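Local coordinates for XC6422 protein (Xanthomonas campestris, PDB 2FUK) that is probably a hydrolase, a small serine enzyme of the alpha/beta-hydrolase fold that lacks a lid, at residues L22-V33 / R66-F77; F87-L97 / F120-A128. All blocks are in the same frame, centred on the assembly; numbering follows the deposited sequence.

Contact 1: L22-V33 / R66-F77; sequences LDVAVDLPEPDV and RELGITVVRFNF
Arg74 takes hold of Asp27 side-on: NE reaches OD2 at 2.9 Å while NH1 reaches OD1 at 2.9 Å. Both carboxylate oxygens use their syn lone pairs, and the two flat groups are nearly coplanar, 16° apart. The arginine chain bends at chi3 (-71°), which turns the guanidinium back over the neighbouring strand, where the small CB of Ala25 fits beneath one face. Arg66 approaches the same aspartate differently. Its guanidinium lies with one face against Asp27 CB, and its NE donates at the edge to Leu28 O (2.9 Å), capturing a carbonyl past the strand end. Two arginines beside one buried carboxylate would be expected to keep it ionised. In the second shell, Met53 O accepts from Arg74 NH2, a further anchor for the guanidinium, and Met53 N donates to Asn76 OD1. Asn76 ND2 in turn gives a nearly straight bond to the anti lone pair of Asp23 OD1 (3.0 Å), and Thr82 binds the second oxygen. Backbone bonds join strands 22-27 and 71-75. Val24, Val26 and Val73 fill the opposite face, beta-branched residues suited to extended chain. Beyond the strands, Arg66 O receives Glu30 N and Gly69 N from opposite faces, and Gly69, with positive phi, closes a Schellman motif. Strand 20-27, antiparallel to both 11-17 and 71-75 near one edge of a mostly parallel sheet, is characteristic of the alpha/beta-hydrolase fold.

Contact 2: F87-L97 / F120-A128; sequences FDHGDGEQDDL and FGAYVSLRA
Gln94 lies against Val124 and Arg127 of helix 120-128. Beyond CB, its CG is the first side-chain atom to touch, 4.0 Å from Val124 CG1; from there the chain runs on extended (chi2 177°), carrying CD to 3.7 Å from Arg127 CB. At the tip OE1 packs 3.7 Å from Arg127 CB without a hydrogen bond to that helix, while NE2 turns back to its own segment and donates to Gly90 O at 3.0 Å, with the acceptor in the amide plane. Glutamine suits the place: its methylenes pack on the neighbouring helix while its amide ties down the preceding loop. Arg127 directs its own charged end elsewhere, to the carbonyls of Asp148 and Ser150. The Phe120 ring presents its edge to Gly90 N and to Glu93 CG, the latter 3.8 Å from CZ. The Glu93 carboxylate, nearly perpendicular to that ring, receives Asp88 N on OE1 and Gly90 N on OE2, which holds the loop against the edge of the ring. Gly90, with positive phi, sets its CA against Tyr123 CE2, a backbone shape and tight fit that suit glycine. Phe87 meets the Phe120 ring obliquely, with planes at 51°. Leu97 CD1 lies 3.9 Å from Ala128 CB, whose small methyl leaves room for the leucine branch. Helix 120-132 follows what appears to be the nucleophile elbow of an alpha/beta hydrolase, and the start of helix 92-107 packs across it at -73°.

Overall arrangement
From the N terminus, strand 11-17 turns back into strand 20-27, and contact 1 closes when the chain returns, after strand 38-43 and helix 56-66, to lay strand 71-75 antiparallel beside it. Contact 2 opens only afterwards: helix 92-107 leads into strand 112-118, and helix 120-132 then comes back against its start. The two loops thus run in series, neither enclosing nor crossing the other. Their centres lie about 20 Å apart, yet they meet where strand 71-75 gives way to Phe77, whose ring packs on Phe120, Val124 and Glu93, while Phe75 reaches Leu97. Contact 1 joins the antiparallel edge of the sheet to its parallel part; contact 2 joins two helices near the probable active-site elbow.

Contact 1: L22-V33 / R66-F77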
loop_
_atom_site.group_PDB
_atom_site.type_symbol
_atom_site.label_atom_id
_atom_site.label_comp_id
_atom_site.label_asym_id
_atom_site.label_seq_id
_atom_site.Cartn_x
_atom_site.Cartn_y
_atom_site.Cartn_z
ATOM N N LEU A 22 -0.901 27.673 10.025
ATOM C CA LEU A 22 -1.510 26.348 9.932
ATOM C C LEU A 22 -0.431 25.354 9.514
ATOM O O LEU A 22 0.307 25.596 8.554
ATOM C CB LEU A 22 -2.642 26.333 8.891
ATOM C CG LEU A 22 -3.951 27.073 9.179
ATOM C CD1 LEU A 22 -4.843 27.069 7.930
ATOM C CD2 LEU A 22 -4.668 26.418 10.348
ATOM N N ASP A 23 -0.324 24.248 10.244
ATOM C CA ASP A 23 0.645 23.208 9.916
ATOM C C ASP A 23 0.128 22.483 8.689
ATOM O O ASP A 23 -1.029 22.049 8.660
ATOM C CB ASP A 23 0.764 22.195 11.050
ATOM C CG ASP A 23 1.268 22.808 12.329
ATOM O OD1 ASP A 23 0.996 22.218 13.388
ATOM O OD2 ASP A 23 1.948 23.859 12.278
ATOM N N VAL A 24 0.984 22.346 7.683
ATOM C CA VAL A 24 0.606 21.686 6.445
ATOM C C VAL A 24 1.640 20.645 6.034
ATOM O O VAL A 24 2.828 20.792 6.311
ATOM C CB VAL A 24 0.452 22.736 5.310
ATOM C CG1 VAL A 24 0.201 22.057 3.972
ATOM C CG2 VAL A 24 -0.700 23.671 5.637
ATOM N N ALA A 25 1.178 19.580 5.391
ATOM C CA ALA A 25 2.076 18.543 4.902
ATOM C C ALA A 25 1.601 18.170 3.508
ATOM O O ALA A 25 0.417 17.925 3.300
ATOM C CB ALA A 25 2.044 17.326 5.818
ATOM N N VAL A 26 2.524 18.149 2.554
ATOM C CA VAL A 26 2.196 17.791 1.181
ATOM C C VAL A 26 2.912 16.489 0.865
ATOM O O VAL A 26 4.140 16.419 0.945
ATOM C CB VAL A 26 2.663 18.875 0.187
ATOM C CG1 VAL A 26 2.332 18.455 -1.235
ATOM C CG2 VAL A 26 1.994 20.210 0.525
ATOM N N ASP A 27 2.141 15.454 0.539
ATOM C CA ASP A 27 2.712 14.150 0.198
ATOM C C ASP A 27 2.557 13.937 -1.309
ATOM O O ASP A 27 1.440 13.941 -1.830
ATOM C CB ASP A 27 1.984 13.003 0.920
ATOM C CG ASP A 27 1.713 13.282 2.396
ATOM O OD1 ASP A 27 2.626 13.738 3.116
ATOM O OD2 ASP A 27 0.570 13.017 2.837
ATOM N N LEU A 28 3.669 13.757 -2.016
ATOM C CA LEU A 28 3.609 13.541 -3.460
ATOM C C LEU A 28 3.078 12.143 -3.776
ATOM O O LEU A 28 3.113 11.249 -2.933
ATOM C CB LEU A 28 4.992 13.743 -4.081
ATOM C CG LEU A 28 5.454 15.200 -4.077
ATOM C CD1 LEU A 28 6.891 15.304 -4.567
ATOM C CD2 LEU A 28 4.521 16.015 -4.955
ATOM N N PRO A 29 2.568 11.939 -4.997
ATOM C CA PRO A 29 2.031 10.629 -5.377
ATOM C C PRO A 29 3.041 9.494 -5.376
ATOM O O PRO A 29 4.256 9.716 -5.403
ATOM C CB PRO A 29 1.444 10.889 -6.761
ATOM C CG PRO A 29 2.309 11.940 -7.290
ATOM C CD PRO A 29 2.471 12.879 -6.122
ATOM N N GLU A 30 2.522 8.275 -5.334
ATOM C CA GLU A 30 3.348 7.074 -5.336
ATOM C C GLU A 30 4.191 7.031 -6.603
ATOM O O GLU A 30 3.716 7.383 -7.692
ATOM C CB GLU A 30 2.448 5.836 -5.284
ATOM C CG GLU A 30 3.177 4.494 -5.271
ATOM C CD GLU A 30 3.534 4.035 -3.868
ATOM O OE1 GLU A 30 4.409 4.658 -3.228
ATOM O OE2 GLU A 30 2.926 3.048 -3.395
ATOM N N PRO A 31 5.461 6.614 -6.483
ATOM C CA PRO A 31 6.313 6.543 -7.672
ATOM C C PRO A 31 5.863 5.351 -8.521
ATOM O O PRO A 31 5.261 4.403 -8.001
ATOM C CB PRO A 31 7.711 6.331 -7.086
ATOM C CG PRO A 31 7.614 6.946 -5.719
ATOM C CD PRO A 31 6.265 6.463 -5.258
ATOM N N ASP A 32 6.136 5.413 -9.822
ATOM C CA ASP A 32 5.784 4.343 -10.755
ATOM C C ASP A 32 4.283 4.116 -10.926
ATOM O O ASP A 32 3.841 3.001 -11.198
ATOM C CB ASP A 32 6.455 3.036 -10.330
ATOM C CG ASP A 32 7.964 3.150 -10.285
ATOM O OD1 ASP A 32 8.589 3.369 -11.349
ATOM O OD2 ASP A 32 8.526 3.027 -9.184
ATOM N N VAL A 33 3.512 5.184 -10.757
ATOM C CA VAL A 33 2.064 5.155 -10.915
ATOM C C VAL A 33 1.689 6.364 -11.769
ATOM O O VAL A 33 2.282 7.440 -11.633
ATOM C CB VAL A 33 1.342 5.244 -9.546
ATOM C CG1 VAL A 33 -0.153 5.435 -9.736
ATOM C CG2 VAL A 33 1.613 3.984 -8.745
ATOM N N ARG A 66 -2.560 8.670 -2.738
ATOM C CA ARG A 66 -1.237 8.825 -3.342
ATOM C C ARG A 66 -0.935 7.644 -4.263
ATOM O O ARG A 66 -0.323 7.803 -5.324
ATOM C CB ARG A 66 -0.161 8.889 -2.255
ATOM C CG ARG A 66 -0.262 10.097 -1.345
ATOM C CD ARG A 66 0.668 9.964 -0.139
ATOM N NE ARG A 66 2.080 10.017 -0.515
ATOM C CZ ARG A 66 3.082 9.812 0.338
ATOM N NH1 ARG A 66 4.338 9.885 -0.084
ATOM N NH2 ARG A 66 2.829 9.519 1.609
ATOM N N GLU A 67 -1.362 6.458 -3.848
ATOM C CA GLU A 67 -1.123 5.246 -4.629
ATOM C C GLU A 67 -1.902 5.262 -5.939
ATOM O O GLU A 67 -1.649 4.450 -6.832
ATOM C CB GLU A 67 -1.484 4.004 -3.807
ATOM C CG GLU A 67 -0.601 3.820 -2.576
ATOM C CD GLU A 67 -0.937 2.577 -1.767
ATOM O OE1 GLU A 67 -2.011 1.982 -1.998
ATOM O OE2 GLU A 67 -0.131 2.205 -0.883
ATOM N N LEU A 68 -2.849 6.187 -6.051
ATOM C CA LEU A 68 -3.634 6.323 -7.267
ATOM C C LEU A 68 -3.080 7.457 -8.132
ATOM O O LEU A 68 -3.673 7.811 -9.153
ATOM C CB LEU A 68 -5.098 6.599 -6.932
ATOM C CG LEU A 68 -5.833 5.486 -6.184
ATOM C CD1 LEU A 68 -7.274 5.898 -5.980
ATOM C CD2 LEU A 68 -5.753 4.194 -6.973
ATOM N N GLY A 69 -1.952 8.022 -7.706
ATOM C CA GLY A 69 -1.314 9.103 -8.445
ATOM C C GLY A 69 -1.764 10.503 -8.058
ATOM O O GLY A 69 -1.504 11.475 -8.769
ATOM N N ILE A 70 -2.431 10.612 -6.917
ATOM C CA ILE A 70 -2.930 11.896 -6.446
ATOM C C ILE A 70 -2.008 12.533 -5.408
ATOM O O ILE A 70 -1.511 11.856 -4.514
ATOM C CB ILE A 70 -4.344 11.722 -5.832
ATOM C CG1 ILE A 70 -5.326 11.282 -6.922
ATOM C CG2 ILE A 70 -4.805 13.019 -5.171
ATOM C CD1 ILE A 70 -6.687 10.854 -6.393
ATOM N N THR A 71 -1.766 13.835 -5.549
ATOM C CA THR A 71 -0.937 14.567 -4.589
ATOM C C THR A 71 -1.862 14.872 -3.412
ATOM O O THR A 71 -2.988 15.338 -3.603
ATOM C CB THR A 71 -0.419 15.896 -5.181
ATOM O OG1 THR A 71 0.403 15.619 -6.321
ATOM C CG2 THR A 71 0.401 16.672 -4.146
ATOM N N VAL A 72 -1.394 14.619 -2.197
ATOM C CA VAL A 72 -2.244 14.834 -1.038
ATOM C C VAL A 72 -1.735 15.867 -0.051
ATOM O O VAL A 72 -0.548 15.927 0.250
ATOM C CB VAL A 72 -2.497 13.504 -0.291
ATOM C CG1 VAL A 72 -3.133 12.503 -1.238
ATOM C CG2 VAL A 72 -1.201 12.945 0.247
ATOM N N VAL A 73 -2.656 16.686 0.440
ATOM C CA VAL A 73 -2.323 17.718 1.409
ATOM C C VAL A 73 -3.034 17.431 2.722
ATOM O O VAL A 73 -4.243 17.209 2.741
ATOM C CB VAL A 73 -2.762 19.115 0.913
ATOM C CG1 VAL A 73 -2.482 20.167 1.988
ATOM C CG2 VAL A 73 -2.026 19.463 -0.369
ATOM N N ARG A 74 -2.267 17.413 3.807
ATOM C CA ARG A 74 -2.810 17.209 5.140
ATOM C C ARG A 74 -2.516 18.498 5.898
ATOM O O ARG A 74 -1.608 19.247 5.526
ATOM C CB ARG A 74 -2.123 16.031 5.837
ATOM C CG ARG A 74 -2.488 14.675 5.257
ATOM C CD ARG A 74 -1.691 13.569 5.928
ATOM N NE ARG A 74 -0.285 13.602 5.537
ATOM C CZ ARG A 74 0.739 13.754 6.375
ATOM N NH1 ARG A 74 1.977 13.765 5.904
ATOM N NH2 ARG A 74 0.530 13.898 7.681
ATOM N N PHE A 75 -3.284 18.771 6.943
ATOM C CA PHE A 75 -3.045 19.978 7.719
ATOM C C PHE A 75 -3.729 19.906 9.072
ATOM O O PHE A 75 -4.681 19.142 9.270
ATOM C CB PHE A 75 -3.522 21.220 6.938
ATOM C CG PHE A 75 -5.017 21.418 6.937
ATOM C CD1 PHE A 75 -5.619 22.280 7.850
ATOM C CD2 PHE A 75 -5.819 20.759 6.007
ATOM C CE1 PHE A 75 -6.999 22.488 7.839
ATOM C CE2 PHE A 75 -7.194 20.956 5.986
ATOM C CZ PHE A 75 -7.790 21.824 6.903
ATOM N N ASN A 76 -3.215 20.690 10.012
ATOM C CA ASN A 76 -3.787 20.738 11.342
ATOM C C ASN A 76 -4.771 21.893 11.454
ATOM O O ASN A 76 -4.462 23.020 11.069
ATOM C CB ASN A 76 -2.686 20.911 12.393
ATOM C CG ASN A 76 -1.945 19.627 12.674
ATOM O OD1 ASN A 76 -2.498 18.546 12.521
ATOM N ND2 ASN A 76 -0.692 19.740 13.110
ATOM N N PHE A 77 -5.970 21.600 11.950
ATOM C CA PHE A 77 -6.976 22.633 12.156
ATOM C C PHE A 77 -6.453 23.529 13.272
ATOM O O PHE A 77 -5.540 23.147 14.010
ATOM C CB PHE A 77 -8.308 22.018 12.601
ATOM C CG PHE A 77 -9.117 21.415 11.484
ATOM C CD1 PHE A 77 -9.497 22.179 10.388
ATOM C CD2 PHE A 77 -9.532 20.085 11.548
ATOM C CE1 PHE A 77 -10.286 21.627 9.364
ATOM C CE2 PHE A 77 -10.316 19.527 10.537
ATOM C CZ PHE A 77 -10.696 20.299 9.442
#

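Contact 2: F87-L97 / F120-A128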
loop_
_atom_site.group_PDB
_atom_site.type_symbol
_atom_site.label_atom_id
_atom_site.label_comp_id
_atom_site.label_asym_id
_atom_site.label_seq_id
_atom_site.Cartn_x
_atom_site.Cartn_y
_atom_site.Cartn_z
ATOM N N PHE A 87 -10.114 25.721 19.180
ATOM C CA PHE A 87 -11.183 24.915 18.604
ATOM C C PHE A 87 -12.444 25.758 18.436
ATOM O O PHE A 87 -12.843 26.462 19.357
ATOM C CB PHE A 87 -11.448 23.722 19.524
ATOM C CG PHE A 87 -12.544 22.817 19.052
ATOM C CD1 PHE A 87 -12.416 22.102 17.863
ATOM C CD2 PHE A 87 -13.713 22.673 19.800
ATOM C CE1 PHE A 87 -13.432 21.261 17.428
ATOM C CE2 PHE A 87 -14.735 21.832 19.368
ATOM C CZ PHE A 87 -14.595 21.128 18.185
ATOM N N ASP A 88 -13.075 25.681 17.265
ATOM C CA ASP A 88 -14.274 26.469 17.001
ATOM C C ASP A 88 -15.473 25.630 16.548
ATOM O O ASP A 88 -16.314 26.094 15.785
ATOM C CB ASP A 88 -13.950 27.563 15.972
ATOM C CG ASP A 88 -14.991 28.671 15.933
ATOM O OD1 ASP A 88 -15.452 29.100 17.016
ATOM O OD2 ASP A 88 -15.337 29.129 14.823
ATOM N N HIS A 89 -15.536 24.390 17.022
ATOM C CA HIS A 89 -16.655 23.494 16.730
ATOM C C HIS A 89 -17.068 23.298 15.274
ATOM O O HIS A 89 -18.242 23.021 14.984
ATOM C CB HIS A 89 -17.888 23.933 17.537
ATOM C CG HIS A 89 -17.771 23.682 19.008
ATOM N ND1 HIS A 89 -16.984 24.451 19.840
ATOM C CD2 HIS A 89 -18.322 22.725 19.792
ATOM C CE1 HIS A 89 -17.054 23.974 21.070
ATOM N NE2 HIS A 89 -17.859 22.927 21.069
ATOM N N GLY A 90 -16.120 23.431 14.358
ATOM C CA GLY A 90 -16.436 23.223 12.959
ATOM C C GLY A 90 -16.746 24.460 12.149
ATOM O O GLY A 90 -16.888 24.380 10.930
ATOM N N ASP A 91 -16.866 25.610 12.800
ATOM C CA ASP A 91 -17.147 26.826 12.053
ATOM C C ASP A 91 -15.867 27.424 11.483
ATOM O O ASP A 91 -15.666 27.427 10.272
ATOM C CB ASP A 91 -17.887 27.838 12.931
ATOM C CG ASP A 91 -19.356 27.492 13.099
ATOM O OD1 ASP A 91 -19.837 26.565 12.401
ATOM O OD2 ASP A 91 -20.041 28.152 13.916
ATOM N N GLY A 92 -14.991 27.903 12.357
ATOM C CA GLY A 92 -13.748 28.477 11.887
ATOM C C GLY A 92 -12.899 27.453 11.150
ATOM O O GLY A 92 -12.073 27.817 10.316
ATOM N N GLU A 93 -13.099 26.174 11.456
ATOM C CA GLU A 93 -12.329 25.126 10.800
ATOM C C GLU A 93 -12.648 25.079 9.308
ATOM O O GLU A 93 -11.806 24.691 8.504
ATOM C CB GLU A 93 -12.588 23.762 11.456
ATOM C CG GLU A 93 -11.867 23.570 12.804
ATOM C CD GLU A 93 -12.565 24.238 13.980
ATOM O OE1 GLU A 93 -11.955 24.285 15.071
ATOM O OE2 GLU A 93 -13.715 24.701 13.820
ATOM N N GLN A 94 -13.861 25.478 8.936
ATOM C CA GLN A 94 -14.226 25.500 7.524
ATOM C C GLN A 94 -13.412 26.582 6.832
ATOM O O GLN A 94 -13.053 26.452 5.662
ATOM C CB GLN A 94 -15.708 25.807 7.346
ATOM C CG GLN A 94 -16.638 24.678 7.731
ATOM C CD GLN A 94 -18.090 25.092 7.606
ATOM O OE1 GLN A 94 -18.548 25.456 6.523
ATOM N NE2 GLN A 94 -18.814 25.056 8.717
ATOM N N ASP A 95 -13.126 27.656 7.561
ATOM C CA ASP A 95 -12.345 28.751 7.004
ATOM C C ASP A 95 -10.890 28.319 6.870
ATOM O O ASP A 95 -10.208 28.724 5.930
ATOM C CB ASP A 95 -12.448 30.001 7.884
ATOM C CG ASP A 95 -13.884 30.475 8.060
ATOM O OD1 ASP A 95 -14.685 30.314 7.112
ATOM O OD2 ASP A 95 -14.205 31.023 9.142
ATOM N N ASP A 96 -10.418 27.501 7.810
ATOM C CA ASP A 96 -9.043 27.001 7.756
ATOM C C ASP A 96 -8.912 26.150 6.500
ATOM O O ASP A 96 -7.935 26.256 5.759
ATOM C CB ASP A 96 -8.710 26.116 8.965
ATOM C CG ASP A 96 -8.669 26.877 10.272
ATOM O OD1 ASP A 96 -8.433 28.100 10.252
ATOM O OD2 ASP A 96 -8.853 26.232 11.328
ATOM N N LEU A 97 -9.909 25.300 6.273
ATOM C CA LEU A 97 -9.924 24.429 5.104
ATOM C C LEU A 97 -9.934 25.280 3.831
ATOM O O LEU A 97 -9.248 24.959 2.862
ATOM C CB LEU A 97 -11.169 23.533 5.129
ATOM C CG LEU A 97 -11.097 22.089 4.612
ATOM C CD1 LEU A 97 -12.481 21.681 4.160
ATOM C CD2 LEU A 97 -10.096 21.927 3.483
ATOM N N PHE A 120 -14.869 14.226 12.530
ATOM C CA PHE A 120 -15.014 15.681 12.574
ATOM C C PHE A 120 -14.543 16.268 11.247
ATOM O O PHE A 120 -15.118 17.232 10.748
ATOM C CB PHE A 120 -14.198 16.272 13.731
ATOM C CG PHE A 120 -14.118 17.781 13.721
ATOM C CD1 PHE A 120 -12.968 18.425 13.269
ATOM C CD2 PHE A 120 -15.189 18.553 14.160
ATOM C CE1 PHE A 120 -12.881 19.821 13.257
ATOM C CE2 PHE A 120 -15.112 19.949 14.154
ATOM C CZ PHE A 120 -13.955 20.583 13.700
ATOM N N GLY A 121 -13.497 15.673 10.677
ATOM C CA GLY A 121 -12.971 16.157 9.414
ATOM C C GLY A 121 -13.942 15.946 8.265
ATOM O O GLY A 121 -13.897 16.663 7.265
ATOM N N ALA A 122 -14.803 14.944 8.393
ATOM C CA ALA A 122 -15.798 14.675 7.362
ATOM C C ALA A 122 -16.896 15.728 7.485
ATOM O O ALA A 122 -17.466 16.172 6.485
ATOM C CB ALA A 122 -16.378 13.273 7.540
ATOM N N TYR A 123 -17.194 16.125 8.717
ATOM C CA TYR A 123 -18.211 17.145 8.942
ATOM C C TYR A 123 -17.736 18.462 8.336
ATOM O O TYR A 123 -18.477 19.111 7.609
ATOM C CB TYR A 123 -18.471 17.320 10.445
ATOM C CG TYR A 123 -19.243 18.574 10.816
ATOM C CD1 TYR A 123 -20.578 18.739 10.439
ATOM C CD2 TYR A 123 -18.638 19.587 11.560
ATOM C CE1 TYR A 123 -21.300 19.887 10.799
ATOM C CE2 TYR A 123 -19.345 20.735 11.925
ATOM C CZ TYR A 123 -20.678 20.877 11.542
ATOM O OH TYR A 123 -21.385 22.003 11.916
ATOM N N VAL A 124 -16.495 18.845 8.622
ATOM C CA VAL A 124 -15.964 20.103 8.100
ATOM C C VAL A 124 -15.873 20.131 6.577
ATOM O O VAL A 124 -16.216 21.140 5.955
ATOM C CB VAL A 124 -14.562 20.419 8.698
ATOM C CG1 VAL A 124 -13.985 21.681 8.056
ATOM C CG2 VAL A 124 -14.681 20.620 10.192
ATOM N N SER A 125 -15.409 19.044 5.964
ATOM C CA SER A 125 -15.302 19.035 4.513
ATOM C C SER A 125 -16.665 18.994 3.830
ATOM O O SER A 125 -16.847 19.602 2.783
ATOM C CB SER A 125 -14.414 17.878 4.031
ATOM O OG SER A 125 -14.820 16.626 4.533
ATOM N N LEU A 126 -17.629 18.294 4.424
ATOM C CA LEU A 126 -18.966 18.231 3.839
ATOM C C LEU A 126 -19.629 19.612 3.915
ATOM O O LEU A 126 -20.220 20.088 2.943
ATOM C CB LEU A 126 -19.826 17.191 4.574
ATOM C CG LEU A 126 -21.268 17.058 4.080
ATOM C CD1 LEU A 126 -21.284 16.683 2.607
ATOM C CD2 LEU A 126 -22.001 16.010 4.907
ATOM N N ARG A 127 -19.518 20.257 5.071
ATOM C CA ARG A 127 -20.099 21.581 5.247
ATOM C C ARG A 127 -19.428 22.585 4.315
ATOM O O ARG A 127 -20.064 23.522 3.841
ATOM C CB ARG A 127 -19.957 22.041 6.703
ATOM C CG ARG A 127 -20.940 21.365 7.672
ATOM C CD ARG A 127 -21.813 22.406 8.367
ATOM N NE ARG A 127 -22.647 23.139 7.420
ATOM C CZ ARG A 127 -23.894 22.812 7.088
ATOM N NH1 ARG A 127 -24.482 21.751 7.629
ATOM N NH2 ARG A 127 -24.557 23.551 6.207
ATOM N N ALA A 128 -18.143 22.384 4.044
ATOM C CA ALA A 128 -17.412 23.296 3.176
ATOM C C ALA A 128 -17.556 22.978 1.691
ATOM O O ALA A 128 -17.089 23.738 0.844
ATOM C CB ALA A 128 -15.932 23.316 3.570
#